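Local structure of MsStt7d protein (Micromonas, 4IX6) at residues 173-178 against 185-190. The protein probably acts as a protein kinase, binding ATP and metal ions in the catalytic domain that this piece comprises. Sequence-based numbering, arbitrary orientation.
With ADP (adenosine-5'-diphosphate), chain F.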
ATOM      1  N   ASN B 173      11.078  -0.885  11.433  1.00 10.12           N
ATOM      2  CA  ASN B 173      11.143   0.578  11.423  1.00  7.16           C
ATOM      3  C   ASN B 173      12.164   1.126  12.414  1.00  7.89           C
ATOM      4  O   ASN B 173      12.061   2.275  12.870  1.00 11.01           O
ATOM      5  CB  ASN B 173       9.761   1.181  11.676  1.00 11.20           C
ATOM      6  CG  ASN B 173       8.916   1.225  10.417  1.00 11.79           C
ATOM      7  OD1 ASN B 173       9.444   1.159   9.302  1.00 14.23           O
ATOM      8  ND2 ASN B 173       7.602   1.345  10.586  1.00 15.47           N
ATOM      9  N   LEU B 174      13.159   0.306  12.735  1.00  9.76           N
ATOM     10  CA  LEU B 174      14.281   0.751  13.548  1.00  8.77           C
ATOM     11  C   LEU B 174      15.576   0.487  12.797  1.00 11.79           C
ATOM     12  O   LEU B 174      15.760  -0.582  12.207  1.00 13.30           O
ATOM     13  CB  LEU B 174      14.283   0.002  14.891  1.00 10.71           C
ATOM     14  CG  LEU B 174      13.170   0.433  15.847  1.00  9.93           C
ATOM     15  CD1 LEU B 174      12.921  -0.629  16.912  1.00 11.19           C
ATOM     16  CD2 LEU B 174      13.496   1.769  16.510  1.00 12.26           C
ATOM     17  N   ILE B 175      16.485   1.458  12.824  1.00  8.87           N
ATOM     18  CA  ILE B 175      17.789   1.274  12.213  1.00  8.95           C
ATOM     19  C   ILE B 175      18.862   1.545  13.250  1.00 10.38           C
ATOM     20  O   ILE B 175      18.774   2.530  13.987  1.00 11.45           O
ATOM     21  CB  ILE B 175      17.981   2.225  11.028  1.00 10.53           C
ATOM     22  CG1 ILE B 175      17.015   1.847   9.915  1.00 13.27           C
ATOM     23  CG2 ILE B 175      19.412   2.171  10.526  1.00 12.78           C
ATOM     24  CD1 ILE B 175      17.151   2.721   8.669  1.00 17.22           C
ATOM     25  N   ALA B 176      19.856   0.665  13.326  1.00 11.11           N
ATOM     26  CA  ALA B 176      20.992   0.911  14.205  1.00 13.73           C
ATOM     27  C   ALA B 176      21.906   1.884  13.459  1.00 12.91           C
ATOM     28  O   ALA B 176      22.537   1.520  12.457  1.00 14.94           O
ATOM     29  CB  ALA B 176      21.719  -0.385  14.515  1.00 15.16           C
ATOM     30  N   ALA B 177      21.965   3.122  13.939  1.00 11.21           N
ATOM     31  CA  ALA B 177      22.601   4.191  13.170  1.00 12.44           C
ATOM     32  C   ALA B 177      24.124   4.148  13.302  1.00 17.31           C
ATOM     33  O   ALA B 177      24.673   4.598  14.293  1.00 13.01           O
ATOM     34  CB  ALA B 177      22.060   5.541  13.611  1.00 15.53           C
ATOM     35  N   GLU B 178      24.793   3.598  12.292  1.00 23.99           N
ATOM     36  CA  GLU B 178      26.238   3.397  12.332  1.00 29.15           C
ATOM     37  C   GLU B 178      26.970   4.699  12.658  1.00 24.16           C
ATOM     38  O   GLU B 178      27.921   4.710  13.444  1.00 28.39           O
ATOM     39  CB  GLU B 178      26.726   2.818  10.995  1.00 35.89           C
ATOM     40  CG  GLU B 178      26.359   3.677   9.786  1.00 42.63           C
ATOM     41  CD  GLU B 178      26.287   2.898   8.472  1.00 48.62           C
ATOM     42  OE1 GLU B 178      26.419   3.538   7.406  1.00 48.75           O
ATOM     43  OE2 GLU B 178      26.080   1.664   8.499  1.00 48.39           O
ATOM     44  N   LYS B 185      17.423   4.412  15.705  1.00  9.22           N
ATOM     45  CA  LYS B 185      16.585   5.521  15.273  1.00 10.14           C
ATOM     46  C   LYS B 185      15.342   4.956  14.604  1.00 12.30           C
ATOM     47  O   LYS B 185      15.408   3.982  13.852  1.00 11.34           O
ATOM     48  CB  LYS B 185      17.319   6.399  14.274  1.00  9.35           C
ATOM     49  CG  LYS B 185      18.496   7.187  14.880  1.00  9.91           C
ATOM     50  CD  LYS B 185      19.054   8.151  13.865  1.00 11.41           C
ATOM     51  CE  LYS B 185      20.255   8.870  14.447  1.00 12.71           C
ATOM     52  NZ  LYS B 185      20.824   9.848  13.482  1.00 12.64           N
ATOM     53  N   LEU B 186      14.211   5.590  14.865  1.00  9.55           N
ATOM     54  CA  LEU B 186      12.969   5.217  14.209  1.00 11.15           C
ATOM     55  C   LEU B 186      12.949   5.760  12.791  1.00 12.66           C
ATOM     56  O   LEU B 186      13.476   6.831  12.518  1.00 12.49           O
ATOM     57  CB  LEU B 186      11.782   5.778  14.988  1.00 11.42           C
ATOM     58  CG  LEU B 186      11.447   5.016  16.272  1.00 10.18           C
ATOM     59  CD1 LEU B 186      10.640   5.916  17.205  1.00 13.02           C
ATOM     60  CD2 LEU B 186      10.668   3.738  15.931  1.00 11.06           C
ATOM     61  N   ILE B 187      12.337   5.004  11.888  1.00 10.65           N
ATOM     62  CA  ILE B 187      12.001   5.524  10.570  1.00 11.06           C
ATOM     63  C   ILE B 187      10.490   5.432  10.350  1.00 12.01           C
ATOM     64  O   ILE B 187       9.777   4.784  11.130  1.00 11.65           O
ATOM     65  CB  ILE B 187      12.737   4.776   9.429  1.00 12.05           C
ATOM     66  CG1 ILE B 187      12.478   3.271   9.523  1.00 12.03           C
ATOM     67  CG2 ILE B 187      14.244   5.044   9.494  1.00 15.68           C
ATOM     68  CD1 ILE B 187      12.817   2.498   8.237  1.00 12.50           C
ATOM     69  N   ASP B 188      10.017   6.090   9.294  1.00 10.94           N
ATOM     70  CA  ASP B 188       8.657   5.908   8.771  1.00 11.08           C
ATOM     71  C   ASP B 188       7.571   6.482   9.682  1.00 12.03           C
ATOM     72  O   ASP B 188       6.881   5.757  10.414  1.00 13.78           O
ATOM     73  CB  ASP B 188       8.403   4.433   8.442  1.00 13.28           C
ATOM     74  CG  ASP B 188       7.110   4.216   7.692  1.00 21.86           C
ATOM     75  OD1 ASP B 188       6.471   5.213   7.282  1.00 16.31           O
ATOM     76  OD2 ASP B 188       6.748   3.033   7.499  1.00 26.88           O
ATOM     77  N   LEU B 189       7.436   7.799   9.626  1.00 10.89           N
ATOM     78  CA  LEU B 189       6.356   8.513  10.295  1.00 12.54           C
ATOM     79  C   LEU B 189       5.109   8.608   9.413  1.00 11.43           C
ATOM     80  O   LEU B 189       4.236   9.433   9.643  1.00 13.42           O
ATOM     81  CB  LEU B 189       6.852   9.910  10.693  1.00 10.35           C
ATOM     82  CG  LEU B 189       7.962   9.904  11.755  1.00 12.33           C
ATOM     83  CD1 LEU B 189       8.756  11.213  11.723  1.00 13.87           C
ATOM     84  CD2 LEU B 189       7.367   9.640  13.134  1.00 13.83           C
ATOM     85  N   GLY B 190       5.017   7.732   8.418  1.00 12.86           N
ATOM     86  CA  GLY B 190       3.898   7.749   7.490  1.00 15.09           C
ATOM     87  C   GLY B 190       2.536   7.484   8.110  1.00 15.67           C
ATOM     88  O   GLY B 190       1.511   7.875   7.552  1.00 16.83           O
TER
HETATM   89  PB  ADP F 601       9.672  -3.017   4.972  1.00 79.06           P
HETATM   90  O1B ADP F 601      11.109  -3.013   5.450  1.00 78.10           O
HETATM   91  O2B ADP F 601       9.493  -3.674   3.621  1.00 76.69           O
HETATM   92  O3B ADP F 601       8.679  -3.471   6.018  1.00 75.51           O
HETATM   93  PA  ADP F 601       9.113  -0.731   3.315  1.00 63.61           P
HETATM   94  O1A ADP F 601       8.372   0.567   3.553  1.00 58.68           O
HETATM   95  O2A ADP F 601       8.527  -1.756   2.366  1.00 63.18           O
HETATM   96  O3A ADP F 601       9.287  -1.455   4.755  1.00 80.89           O
HETATM   97  O5' ADP F 601      10.616  -0.360   2.823  1.00 50.13           O
HETATM   98  C5' ADP F 601      11.255   0.892   3.127  1.00 37.38           C
HETATM   99  C4' ADP F 601      12.766   0.666   3.214  1.00 28.77           C
HETATM  100  O4' ADP F 601      13.518   1.891   3.186  1.00 19.31           O
HETATM  101  C3' ADP F 601      13.122  -0.059   4.502  1.00 34.36           C
HETATM  102  O3' ADP F 601      13.864  -1.243   4.204  1.00 43.07           O
HETATM  103  C2' ADP F 601      14.030   0.886   5.249  1.00 23.60           C
HETATM  104  O2' ADP F 601      15.094   0.174   5.888  1.00 34.55           O
HETATM  105  C1' ADP F 601      14.542   1.836   4.179  1.00 15.83           C
HETATM  106  N9  ADP F 601      14.678   3.179   4.757  1.00 14.39           N
HETATM  107  C8  ADP F 601      13.678   4.049   4.978  1.00 13.84           C
HETATM  108  N7  ADP F 601      14.152   5.186   5.537  1.00 15.33           N
HETATM  109  C5  ADP F 601      15.481   5.040   5.686  1.00 13.23           C
HETATM  110  C6  ADP F 601      16.587   5.870   6.195  1.00 16.45           C
HETATM  111  N6  ADP F 601      16.346   7.117   6.676  1.00 15.88           N
HETATM  112  N1  ADP F 601      17.827   5.334   6.175  1.00 13.68           N
HETATM  113  C2  ADP F 601      18.086   4.108   5.688  1.00 13.66           C
HETATM  114  N3  ADP F 601      17.120   3.291   5.203  1.00 15.41           N
HETATM  115  C4  ADP F 601      15.830   3.711   5.177  1.00 14.57           C
HETATM  116  O   HOH W   1       8.936   1.286   6.660  1.00 37.93           O
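Asn-173 lays its side-chain amide against Asp-188, OD1 to CB 3.5 Å, the amide and carboxylate planes nearly perpendicular at 88°. The pair sits at the mouth of the beta hairpin 174-176/184-186 in the kinase catalytic cleft, where Asp-188 begins a DLG sequence, the counterpart of the kinase DFG motif. Both residues bind magnesium in this protein; here a water links Asn-173 OD1 and Asp-188 OD2, while Asn-173 ND2 donates to the backbone O of Asp-168, another magnesium ligand. Asp-188 OD1 closes an Asx turn, accepting from Gly-190 N at 3.1 Å. With an alanine in place of Asp-188 the carboxylate is gone, and magnesium would probably bind less firmly while the 188-190 turn is likely to relax. Ile-175 and Lys-185 exchange two backbone hydrogen bonds, and Ile-187 N donates to Asn-173 O (2.9 Å). On one face, Leu-174 and Leu-186 run side by side onto Leu-152 of helix 141-161, their CD2 methyls tightly packed at 3.5 Å. On the other, Lys-185 extends past the Ala-177 methyl to salt bridges with Glu-114 and Asp-180, and Ile-175 CD1 meets ADP C2 at 3.4 Å. Just past the strand, Ile-187 brings CD1 to 3.6 Å from ADP C2'.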